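Local coordinates for protein galactokinase (Bifidobacterium longum subsp. infantis ATCC 15697 = JCM 1222 = DSM 20088, PDB 6TEQ) that probably catalyses the ATP-dependent phosphorylation of galactose as a GHMP-family sugar kinase and is seen here with 2-deoxy-2-fluoro-galactose bound, at residues V4-P9 and P401-P405; D73-V79 and K123-F129; S195-G201 and A408-A412; K298-V303 and S335-E341. All coordinates share one frame. Numbering follows the deposited sequence.

Contact 1 of 4, residues V4-P9 and P401-P405; sequences VEFIEP and PRALP
Extended residues 5-7 pair in parallel register with 402-404, the whole segments diverging by 41° end to end, Phe-6 beside Ala-403 with CA atoms 4.6 Å apart. Ala-403 uses both its backbone groups: its N donates to Glu-5 O (2.8 Å) and its O accepts from Ile-7 N (2.8 Å). Phe-6, chi1 near -82° and chi2 67°, lays its ring over Ala-403, whose CB sits 3.5 Å from the ring centroid in a CH-pi contact; a bare methyl lets the ring come this close. The ring edge faces Pro-405. Ile-7 (m, m) sets CG1 3.8 Å from Arg-402 CD and CB 4.2 Å from Leu-404 CG. Pro-9 CD lies 3.8 Å from Pro-405 CG, two prolines suited to the extended chain where the pairing ends. Val-4 (p) puts CG2 3.7 Å from Pro-401 O. Extended Glu-5 (t, t) reaches Arg-402 (p, t, t) through a water, 2.8 Å from both Glu-5 OE2 and Arg-402 NH1, while Arg-402 NE forms a salt bridge with Asp-236. The N-terminal segment thus adds an edge strand to a mixed sheet: strand 402-404 lies between it and antiparallel strand 230-236, and helix 382-396 packs against Val-4, Phe-6 and Pro-401.

Contact 2 of 4, residues D73-V79 and K123-F129; sequences DTKVRVV and KGFDAAF. With PEG (di(hydroxyethyl)ether), chain H.
Two parallel strands of the large mixed sheet of this GHMP kinase meet, 75-79 and 125-129, their axes 4.7 Å apart and 11° from parallel. Val-76 pairs with Phe-125, Arg-77 with Asp-126, Val-78 with Ala-127 and Val-79 with Ala-128. The ladder runs Phe-125 N to Lys-75 O (2.9 Å), Arg-77 N to Phe-125 O (2.9 Å), Ala-127 N to Arg-77 O (2.8 Å), Val-79 N to Ala-127 O (3.0 Å) and Phe-129 N to Val-79 O (2.9 Å). Before it, Gly-124 N donates to Asp-73 O (2.8 Å); a CB on Gly-124 would collide with Lys-75 O. Asp-73 (p) closes an Asx turn, OD1 accepting from Lys-75 N (2.9 Å), and its N donates to PEG O1 (3.1 Å), the PEG probably from crystallisation. Phe-125 (p) turns its ring face to Val-76 CG1, 3.8 Å from the centroid. On the other face Arg-77 (m, t, m) grips Asp-126 (m) in a two-pronged salt bridge, NE to OD1 2.8 Å and NH2 to OD2 3.0 Å; Arg-71 pairs with both this carboxylate and that of Asp-73. Antiparallel strands 86-91 and 54-70 flank the pair. Helix 141-156 covers Phe-125 and Phe-129, whereas helix 12-27 packs on Arg-77, Val-79 and Ala-128.

Contact 3 of 4, residues S195-G201 and A408-A412; sequences SMRCTEG and AAASA
Ser-411 presses its CB into the bend where helix 190-197 gives way to loop, 3.1 Å from Cys-198 O, 3.4 Å from Ser-195 O and 3.6 Å from Met-196 C. Its chi1 is p and its CA-to-CB bond points toward the helix end; a side chain this short sits against backbone carbonyls, and its OG bonds to a glycerol, probably from the crystallisation liquor. Residues 408-412 are extended without regular strand structure and run roughly antiparallel to 195-201, the nearest CA pairs being Met-196 with Ser-411 (5.0 Å), Glu-200 with Ala-409 (4.1 Å) and Gly-201 with Ala-408 (4.8 Å). A direct backbone bond lies near each end: Ala-412 N to Ser-195 O and Gly-201 N to Ala-408 O, both 2.8 Å. Between them a water accepts from Ser-411 N (2.9 Å) and donates weakly to Cys-198 O (3.3 Å). Gly-201 has phi 73°, a conformation glycine adopts readily. Ala-408 and Ala-412, CB toward 195-201, keep the chains close: Ala-412 CB meets Met-196 CG at 4.3 Å (Met-196 m, t). Ser-195 OG bonds to Pro-38 O, and Arg-197 pairs with Asp-165. The loop between strands 402-404 and 413-417 is joined to the C-terminal end of helix 190-197, which begins at the sugar-binding residues Leu-190 and Asp-191. With direct bonds made by main-chain groups, the join depends chiefly on backbone path and small side chains rather than on charge.

Contact 4 of 4, residues K298-V303 and S335-E341; sequences KRVRHV and SLAADYE
Arg-299 reaches the C-terminal end of helix 322-338 to satisfy acceptors there. Its side chain (m, m, t) brings NH1 to Glu-341 OE1 (2.8 Å, a salt bridge) and to Asp-339 O (2.9 Å); NH2 adds a weak bond to the same OE1 (3.4 Å), and a water links them, 3.1 Å from both Arg-299 NH2 and Glu-341 OE1. Glu-341 (m, t) leaves helical geometry with phi 55°. Arg-301 (t, t, p) meets the Asp-339 carboxylate (chi1 m) side-on through a paired salt bridge, NE to OD2 2.8 Å and NH2 to OD1 2.7 Å. Ala-338 O is served by two waters, at 2.6 and 3.2 Å, that also accept weakly from Lys-298 NZ. His-302 (t, chi2 73°) uses both ring nitrogens: ND1 shares a 2.7 Å hydrogen bond with Ser-335 OG, and NE2 bonds to Glu-46 O. Tyr-340 sets CB over the His-302 ring, 4.2 Å from its centroid, while Val-303 CG2 touches Tyr-340 CE1 at 4.1 Å. In register, Lys-298 faces Asp-339 (CA atoms 4.6 Å apart), Arg-299 Tyr-340, and His-302 Ser-335. Tyr-340 OH bonds Tyr-50 OH, and its ring meets His-47. Helices 294-318 and 322-338, consecutive in the chain, thus pack together behind the galactose pocket, contacting the segment that carries Glu-46, His-47 and Tyr-50.

From the N terminus, residues 4-9 open the longest loop, which closes only at 401-405 in contact 1 and encloses contacts 2 and 4 entirely. Contact 2 is the first to close, bringing 73-79 beside 123-129 in the large sheet. The chain then reaches 195-201, whose partner 408-412 lies just beyond 401-405, so contacts 1 and 3 cross. Contact 4 joins two consecutive helices within the span of both contacts 1 and 3. Contact 1 completes the smaller sheet; contact 3 joins the helix 190-197 region to the chain returning to the large sheet. Contacts 2 and 4, centres about 42 Å apart, lie on opposite sides of the chain's centre.

Contact 1 of 4, residues V4-P9 and P401-P405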
# COMPACT_ATOMS: atom_id res chain seq x y z
N VAL A 4 9.14 -1.15 -23.46
CA VAL A 4 8.85 -1.10 -22.01
C VAL A 4 8.14 -2.40 -21.63
O VAL A 4 7.27 -2.90 -22.39
CB VAL A 4 8.03 0.15 -21.62
CG1 VAL A 4 6.65 0.17 -22.23
CG2 VAL A 4 8.01 0.30 -20.11
N GLU A 5 8.56 -2.99 -20.54
CA GLU A 5 7.99 -4.24 -19.98
C GLU A 5 6.72 -3.94 -19.19
O GLU A 5 6.78 -3.08 -18.30
CB GLU A 5 8.99 -4.95 -19.07
CG GLU A 5 8.55 -6.27 -18.50
CD GLU A 5 9.53 -6.93 -17.53
OE1 GLU A 5 9.39 -8.15 -17.32
OE2 GLU A 5 10.42 -6.20 -16.95
N PHE A 6 5.68 -4.76 -19.39
CA PHE A 6 4.49 -4.85 -18.50
C PHE A 6 4.64 -6.14 -17.70
O PHE A 6 4.89 -7.23 -18.26
CB PHE A 6 3.18 -4.80 -19.28
CG PHE A 6 2.73 -3.40 -19.64
CD1 PHE A 6 3.47 -2.63 -20.54
CD2 PHE A 6 1.62 -2.81 -19.02
CE1 PHE A 6 3.08 -1.34 -20.86
CE2 PHE A 6 1.23 -1.53 -19.35
CZ PHE A 6 1.97 -0.78 -20.26
N ILE A 7 4.57 -6.00 -16.37
CA ILE A 7 4.71 -7.08 -15.36
C ILE A 7 3.32 -7.63 -15.11
O ILE A 7 2.53 -6.94 -14.45
CB ILE A 7 5.30 -6.53 -14.05
CG1 ILE A 7 6.68 -5.92 -14.29
CG2 ILE A 7 5.34 -7.60 -12.97
CD1 ILE A 7 7.58 -6.85 -15.04
N GLU A 8 3.02 -8.82 -15.62
CA GLU A 8 1.66 -9.40 -15.61
C GLU A 8 1.38 -10.00 -14.23
O GLU A 8 2.29 -10.44 -13.53
CB GLU A 8 1.52 -10.43 -16.73
CG GLU A 8 1.52 -9.82 -18.12
CD GLU A 8 0.40 -8.82 -18.35
OE1 GLU A 8 0.63 -7.74 -18.95
OE2 GLU A 8 -0.70 -9.10 -17.87
N PRO A 9 0.12 -10.03 -13.75
CA PRO A 9 -0.12 -10.70 -12.49
C PRO A 9 -0.16 -12.22 -12.71
O PRO A 9 -0.58 -12.72 -13.72
CB PRO A 9 -1.52 -10.23 -12.07
CG PRO A 9 -2.17 -9.86 -13.37
CD PRO A 9 -1.06 -9.33 -14.26
N PRO A 401 11.97 2.12 -16.77
CA PRO A 401 10.81 1.83 -15.94
C PRO A 401 10.19 0.50 -16.37
O PRO A 401 10.51 -0.04 -17.46
CB PRO A 401 9.91 3.04 -16.21
CG PRO A 401 10.18 3.34 -17.65
CD PRO A 401 11.64 3.05 -17.86
N ARG A 402 9.16 0.10 -15.61
CA ARG A 402 8.31 -1.03 -16.05
C ARG A 402 6.88 -0.67 -15.68
O ARG A 402 6.67 0.10 -14.72
CB ARG A 402 8.77 -2.34 -15.44
CG ARG A 402 8.71 -2.36 -13.94
CD ARG A 402 9.51 -3.54 -13.36
NE ARG A 402 9.61 -3.39 -11.95
CZ ARG A 402 10.35 -4.16 -11.19
NH1 ARG A 402 10.91 -5.24 -11.72
NH2 ARG A 402 10.44 -3.88 -9.90
N ALA A 403 5.93 -1.26 -16.34
CA ALA A 403 4.53 -0.95 -16.13
C ALA A 403 3.80 -2.20 -15.70
O ALA A 403 4.32 -3.29 -15.72
CB ALA A 403 3.96 -0.34 -17.40
N LEU A 404 2.60 -2.00 -15.17
CA LEU A 404 1.76 -3.12 -14.70
C LEU A 404 0.35 -2.80 -15.16
O LEU A 404 -0.09 -1.66 -14.99
CB LEU A 404 1.73 -3.16 -13.16
CG LEU A 404 2.91 -3.52 -12.28
CD1 LEU A 404 3.86 -2.37 -12.26
CD2 LEU A 404 2.36 -3.76 -10.85
N PRO A 405 -0.42 -3.80 -15.63
CA PRO A 405 -1.85 -3.64 -15.77
C PRO A 405 -2.46 -3.43 -14.39
O PRO A 405 -1.92 -3.94 -13.40
CB PRO A 405 -2.33 -4.94 -16.39
CG PRO A 405 -1.30 -5.94 -15.92
CD PRO A 405 0.01 -5.17 -15.90
O HOH W 1 10.94 -2.10 -18.96
O HOH W 2 11.18 -6.36 -14.30

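Contact 2 of 4, residues D73-V79 and K123-F129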
# COMPACT_ATOMS: atom_id res chain seq x y z
N ASP A 73 6.00 -26.90 17.18
CA ASP A 73 7.00 -26.07 17.91
C ASP A 73 6.81 -24.60 17.56
O ASP A 73 5.85 -24.27 16.85
CB ASP A 73 8.43 -26.57 17.69
CG ASP A 73 8.92 -26.49 16.27
OD1 ASP A 73 8.46 -25.55 15.57
OD2 ASP A 73 9.78 -27.38 15.87
N THR A 74 7.75 -23.76 18.00
CA THR A 74 7.70 -22.29 17.84
C THR A 74 8.70 -21.86 16.76
O THR A 74 8.96 -20.65 16.65
CB THR A 74 7.90 -21.58 19.18
OG1 THR A 74 9.02 -22.08 19.93
CG2 THR A 74 6.63 -21.72 19.99
N LYS A 75 9.23 -22.81 16.00
CA LYS A 75 10.15 -22.52 14.88
C LYS A 75 9.34 -21.93 13.71
O LYS A 75 8.24 -22.37 13.45
CB LYS A 75 10.93 -23.75 14.42
CG LYS A 75 11.99 -24.22 15.41
CD LYS A 75 12.79 -25.40 14.94
CE LYS A 75 13.91 -25.76 15.89
NZ LYS A 75 13.84 -27.18 16.32
N VAL A 76 9.94 -20.96 13.04
CA VAL A 76 9.40 -20.30 11.83
C VAL A 76 10.48 -20.40 10.77
O VAL A 76 11.55 -19.82 10.98
CB VAL A 76 8.98 -18.85 12.04
CG1 VAL A 76 8.59 -18.27 10.69
CG2 VAL A 76 7.84 -18.75 13.05
N ARG A 77 10.16 -21.17 9.75
CA ARG A 77 10.98 -21.26 8.53
C ARG A 77 10.22 -20.56 7.41
O ARG A 77 9.09 -20.91 7.13
CB ARG A 77 11.38 -22.67 8.15
CG ARG A 77 12.21 -23.38 9.19
CD ARG A 77 12.65 -24.74 8.76
NE ARG A 77 11.54 -25.60 8.54
CZ ARG A 77 11.62 -26.79 7.96
NH1 ARG A 77 12.78 -27.26 7.53
NH2 ARG A 77 10.52 -27.49 7.81
N VAL A 78 10.92 -19.73 6.66
CA VAL A 78 10.33 -19.08 5.48
C VAL A 78 11.35 -19.08 4.35
O VAL A 78 12.56 -18.90 4.57
CB VAL A 78 9.86 -17.65 5.81
CG1 VAL A 78 8.70 -17.67 6.77
CG2 VAL A 78 10.91 -16.74 6.31
N VAL A 79 10.83 -19.17 3.15
CA VAL A 79 11.65 -19.08 1.93
C VAL A 79 10.87 -18.22 0.95
O VAL A 79 9.61 -18.24 0.99
CB VAL A 79 12.01 -20.47 1.41
CG1 VAL A 79 10.74 -21.22 1.03
CG2 VAL A 79 13.02 -20.42 0.25
N LYS A 123 1.50 -20.89 17.16
CA LYS A 123 2.88 -21.41 17.32
C LYS A 123 3.62 -21.16 15.99
O LYS A 123 3.28 -20.23 15.20
CB LYS A 123 2.84 -22.90 17.69
CG LYS A 123 1.96 -23.31 18.86
CD LYS A 123 2.38 -22.60 20.10
CE LYS A 123 1.51 -22.81 21.32
NZ LYS A 123 1.69 -24.16 21.88
N GLY A 124 4.60 -21.99 15.70
CA GLY A 124 5.49 -21.83 14.55
C GLY A 124 4.81 -22.10 13.26
O GLY A 124 3.60 -22.53 13.21
N PHE A 125 5.61 -22.00 12.20
CA PHE A 125 5.11 -22.36 10.87
C PHE A 125 6.27 -22.45 9.87
O PHE A 125 7.35 -21.89 10.08
CB PHE A 125 4.05 -21.37 10.37
CG PHE A 125 4.53 -19.97 10.15
CD1 PHE A 125 4.55 -19.08 11.19
CD2 PHE A 125 4.91 -19.53 8.89
CE1 PHE A 125 4.92 -17.75 10.99
CE2 PHE A 125 5.33 -18.23 8.70
CZ PHE A 125 5.36 -17.34 9.74
N ASP A 126 5.99 -23.20 8.82
CA ASP A 126 6.82 -23.25 7.60
C ASP A 126 6.07 -22.53 6.51
O ASP A 126 4.87 -22.76 6.37
CB ASP A 126 7.11 -24.67 7.20
CG ASP A 126 7.93 -25.43 8.22
OD1 ASP A 126 8.89 -24.79 8.84
OD2 ASP A 126 7.67 -26.68 8.32
N ALA A 127 6.77 -21.68 5.75
CA ALA A 127 6.12 -21.01 4.62
C ALA A 127 7.07 -20.82 3.44
O ALA A 127 8.31 -20.63 3.65
CB ALA A 127 5.48 -19.70 5.04
N ALA A 128 6.43 -20.74 2.31
CA ALA A 128 7.06 -20.40 1.02
C ALA A 128 6.23 -19.30 0.37
O ALA A 128 5.02 -19.40 0.22
CB ALA A 128 7.18 -21.56 0.10
N PHE A 129 6.91 -18.25 -0.04
CA PHE A 129 6.29 -17.10 -0.73
C PHE A 129 6.74 -17.03 -2.20
O PHE A 129 7.94 -17.14 -2.50
CB PHE A 129 6.78 -15.80 -0.08
CG PHE A 129 6.31 -15.65 1.31
CD1 PHE A 129 5.08 -15.09 1.55
CD2 PHE A 129 7.03 -16.18 2.38
CE1 PHE A 129 4.64 -14.90 2.85
CE2 PHE A 129 6.57 -16.01 3.67
CZ PHE A 129 5.37 -15.42 3.89
C1 PEG H . 6.62 -29.93 14.17
O1 PEG H . 6.98 -28.90 15.08
C2 PEG H . 6.75 -29.51 12.74
O2 PEG H . 5.78 -30.18 11.94
C3 PEG H . 5.84 -29.82 10.55
C4 PEG H . 4.63 -29.02 10.16
O4 PEG H . 4.91 -27.90 9.21

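Contact 3 of 4, residues S195-G201 and A408-A412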
# COMPACT_ATOMS: atom_id res chain seq x y z
N SER A 195 -5.13 -4.32 1.27
CA SER A 195 -4.80 -5.70 0.87
C SER A 195 -5.87 -6.64 1.42
O SER A 195 -6.18 -7.66 0.79
CB SER A 195 -3.40 -6.05 1.40
OG SER A 195 -2.97 -7.27 0.87
N MET A 196 -6.48 -6.31 2.55
CA MET A 196 -7.40 -7.26 3.22
C MET A 196 -8.86 -6.80 3.15
O MET A 196 -9.72 -7.60 3.55
CB MET A 196 -7.01 -7.52 4.67
CG MET A 196 -5.65 -8.14 4.73
SD MET A 196 -5.30 -8.83 6.34
CE MET A 196 -5.87 -10.51 6.06
N ARG A 197 -9.15 -5.62 2.60
CA ARG A 197 -10.53 -5.12 2.65
C ARG A 197 -11.04 -4.55 1.34
O ARG A 197 -12.28 -4.37 1.23
CB ARG A 197 -10.71 -4.09 3.77
CG ARG A 197 -10.34 -4.63 5.12
CD ARG A 197 -10.35 -3.54 6.10
NE ARG A 197 -11.73 -3.21 6.49
CZ ARG A 197 -12.07 -2.25 7.28
NH1 ARG A 197 -11.16 -1.37 7.72
NH2 ARG A 197 -13.34 -2.15 7.65
N CYS A 198 -10.19 -4.41 0.33
CA CYS A 198 -10.67 -3.96 -0.99
C CYS A 198 -11.59 -5.00 -1.59
O CYS A 198 -11.51 -6.19 -1.18
CB CYS A 198 -9.52 -3.62 -1.91
SG CYS A 198 -8.70 -2.06 -1.53
N THR A 199 -12.39 -4.58 -2.54
CA THR A 199 -13.20 -5.52 -3.32
C THR A 199 -13.03 -5.25 -4.82
O THR A 199 -12.71 -4.15 -5.27
CB THR A 199 -14.66 -5.46 -2.88
OG1 THR A 199 -15.20 -4.15 -3.17
CG2 THR A 199 -14.86 -5.77 -1.42
N GLU A 200 -13.28 -6.26 -5.59
CA GLU A 200 -13.18 -6.18 -7.06
C GLU A 200 -14.15 -5.11 -7.59
O GLU A 200 -15.27 -4.99 -7.10
CB GLU A 200 -13.50 -7.52 -7.70
CG GLU A 200 -13.28 -7.52 -9.20
CD GLU A 200 -14.39 -6.95 -10.08
OE1 GLU A 200 -15.59 -6.97 -9.64
OE2 GLU A 200 -14.07 -6.44 -11.21
N GLY A 201 -13.64 -4.28 -8.49
CA GLY A 201 -14.41 -3.19 -9.11
C GLY A 201 -14.68 -1.99 -8.20
O GLY A 201 -15.51 -1.14 -8.60
N ALA A 408 -9.23 -2.47 -10.14
CA ALA A 408 -9.62 -2.77 -8.76
C ALA A 408 -9.97 -4.25 -8.67
O ALA A 408 -10.97 -4.73 -9.24
CB ALA A 408 -10.77 -1.90 -8.34
N ALA A 409 -9.14 -4.98 -7.94
CA ALA A 409 -9.17 -6.44 -7.78
C ALA A 409 -9.54 -6.81 -6.34
O ALA A 409 -9.79 -5.95 -5.50
CB ALA A 409 -7.84 -7.02 -8.21
N ALA A 410 -9.72 -8.12 -6.13
CA ALA A 410 -10.14 -8.69 -4.85
C ALA A 410 -9.05 -8.62 -3.80
O ALA A 410 -7.82 -8.50 -4.11
CB ALA A 410 -10.56 -10.14 -5.12
N SER A 411 -9.51 -8.64 -2.55
CA SER A 411 -8.62 -8.60 -1.39
C SER A 411 -7.99 -9.98 -1.17
O SER A 411 -8.20 -10.93 -1.98
CB SER A 411 -9.38 -8.15 -0.16
OG SER A 411 -10.33 -9.17 0.20
N ALA A 412 -7.29 -10.12 -0.09
CA ALA A 412 -6.62 -11.37 0.34
C ALA A 412 -7.66 -12.50 0.41
O ALA A 412 -8.81 -12.26 0.81
CB ALA A 412 -5.91 -11.18 1.63
O HOH W 3 -12.38 -9.22 -2.29

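Contact 4 of 4, residues K298-V303 and S335-E341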
# COMPACT_ATOMS: atom_id res chain seq x y z
N LYS A 298 3.99 23.78 5.19
CA LYS A 298 3.86 23.07 3.93
C LYS A 298 3.28 21.67 4.19
O LYS A 298 2.38 21.22 3.42
CB LYS A 298 5.20 23.04 3.19
CG LYS A 298 5.76 24.31 2.59
CD LYS A 298 7.08 23.97 1.84
CE LYS A 298 7.67 25.09 1.06
NZ LYS A 298 9.02 24.64 0.66
N ARG A 299 3.86 20.92 5.11
CA ARG A 299 3.37 19.55 5.42
C ARG A 299 1.89 19.59 5.81
O ARG A 299 1.12 18.76 5.30
CB ARG A 299 4.16 18.86 6.51
CG ARG A 299 5.66 18.81 6.33
CD ARG A 299 6.10 18.24 5.00
NE ARG A 299 7.51 18.02 4.92
CZ ARG A 299 8.39 18.56 4.05
NH1 ARG A 299 8.00 19.37 3.06
NH2 ARG A 299 9.68 18.28 4.18
N VAL A 300 1.48 20.48 6.68
CA VAL A 300 0.06 20.63 7.13
C VAL A 300 -0.84 21.02 5.97
O VAL A 300 -1.90 20.42 5.76
CB VAL A 300 -0.08 21.57 8.33
CG1 VAL A 300 -1.56 21.93 8.65
CG2 VAL A 300 0.56 20.90 9.52
N ARG A 301 -0.39 21.92 5.12
CA ARG A 301 -1.21 22.31 3.94
C ARG A 301 -1.45 21.06 3.08
O ARG A 301 -2.55 20.87 2.60
CB ARG A 301 -0.56 23.48 3.21
CG ARG A 301 -1.29 23.86 1.94
CD ARG A 301 -0.88 25.22 1.47
NE ARG A 301 0.48 25.16 1.07
CZ ARG A 301 1.37 26.06 1.35
NH1 ARG A 301 1.00 27.11 2.09
NH2 ARG A 301 2.63 25.87 0.96
N HIS A 302 -0.40 20.26 2.80
CA HIS A 302 -0.59 19.03 2.03
C HIS A 302 -1.67 18.24 2.75
O HIS A 302 -2.57 17.79 2.06
CB HIS A 302 0.71 18.21 1.94
CG HIS A 302 0.36 16.86 1.42
ND1 HIS A 302 0.03 16.68 0.14
CD2 HIS A 302 0.22 15.69 2.06
CE1 HIS A 302 -0.42 15.44 -0.04
NE2 HIS A 302 -0.28 14.79 1.14
N VAL A 303 -1.55 17.96 4.08
CA VAL A 303 -2.45 16.95 4.68
C VAL A 303 -3.89 17.45 4.56
O VAL A 303 -4.81 16.70 4.25
CB VAL A 303 -2.04 16.64 6.12
CG1 VAL A 303 -3.06 15.77 6.79
CG2 VAL A 303 -0.67 15.97 6.15
N SER A 335 0.95 18.67 -4.83
CA SER A 335 1.09 18.92 -3.40
C SER A 335 2.20 18.02 -2.82
O SER A 335 2.95 18.48 -1.98
CB SER A 335 -0.21 18.64 -2.76
OG SER A 335 -0.19 18.90 -1.37
N LEU A 336 2.21 16.75 -3.19
CA LEU A 336 3.25 15.82 -2.71
C LEU A 336 4.63 16.31 -3.15
O LEU A 336 5.57 16.14 -2.39
CB LEU A 336 2.99 14.45 -3.23
CG LEU A 336 1.81 13.76 -2.56
CD1 LEU A 336 1.25 12.63 -3.38
CD2 LEU A 336 2.10 13.32 -1.13
N ALA A 337 4.74 16.91 -4.32
CA ALA A 337 6.06 17.38 -4.81
C ALA A 337 6.48 18.67 -4.11
O ALA A 337 7.66 18.74 -3.65
CB ALA A 337 5.98 17.55 -6.30
N ALA A 338 5.57 19.65 -4.05
CA ALA A 338 5.96 20.99 -3.56
C ALA A 338 5.83 21.13 -2.05
O ALA A 338 6.69 21.79 -1.43
CB ALA A 338 5.14 22.07 -4.17
N ASP A 339 4.73 20.66 -1.49
CA ASP A 339 4.45 20.86 -0.05
C ASP A 339 5.02 19.69 0.75
O ASP A 339 5.48 19.92 1.83
CB ASP A 339 2.98 21.12 0.20
CG ASP A 339 2.62 22.58 -0.06
OD1 ASP A 339 3.54 23.48 0.00
OD2 ASP A 339 1.43 22.86 -0.26
N TYR A 340 4.72 18.45 0.35
CA TYR A 340 5.19 17.29 1.13
C TYR A 340 6.61 16.86 0.78
O TYR A 340 7.30 16.24 1.67
CB TYR A 340 4.22 16.14 1.08
CG TYR A 340 3.95 15.50 2.41
CD1 TYR A 340 3.34 16.25 3.44
CD2 TYR A 340 4.33 14.19 2.70
CE1 TYR A 340 3.12 15.73 4.67
CE2 TYR A 340 4.08 13.65 3.96
CZ TYR A 340 3.44 14.41 4.93
OH TYR A 340 3.20 13.89 6.17
N GLU A 341 7.12 17.29 -0.37
CA GLU A 341 8.56 17.09 -0.75
C GLU A 341 8.89 15.60 -0.65
O GLU A 341 9.91 15.23 -0.05
CB GLU A 341 9.47 18.00 0.05
CG GLU A 341 9.24 19.46 -0.27
CD GLU A 341 10.28 20.28 0.45
OE1 GLU A 341 10.07 20.57 1.67
OE2 GLU A 341 11.38 20.46 -0.14
O HOH W 4 8.97 22.79 -2.15
O HOH W 5 7.64 24.64 -2.49
O HOH W 6 12.34 19.63 3.49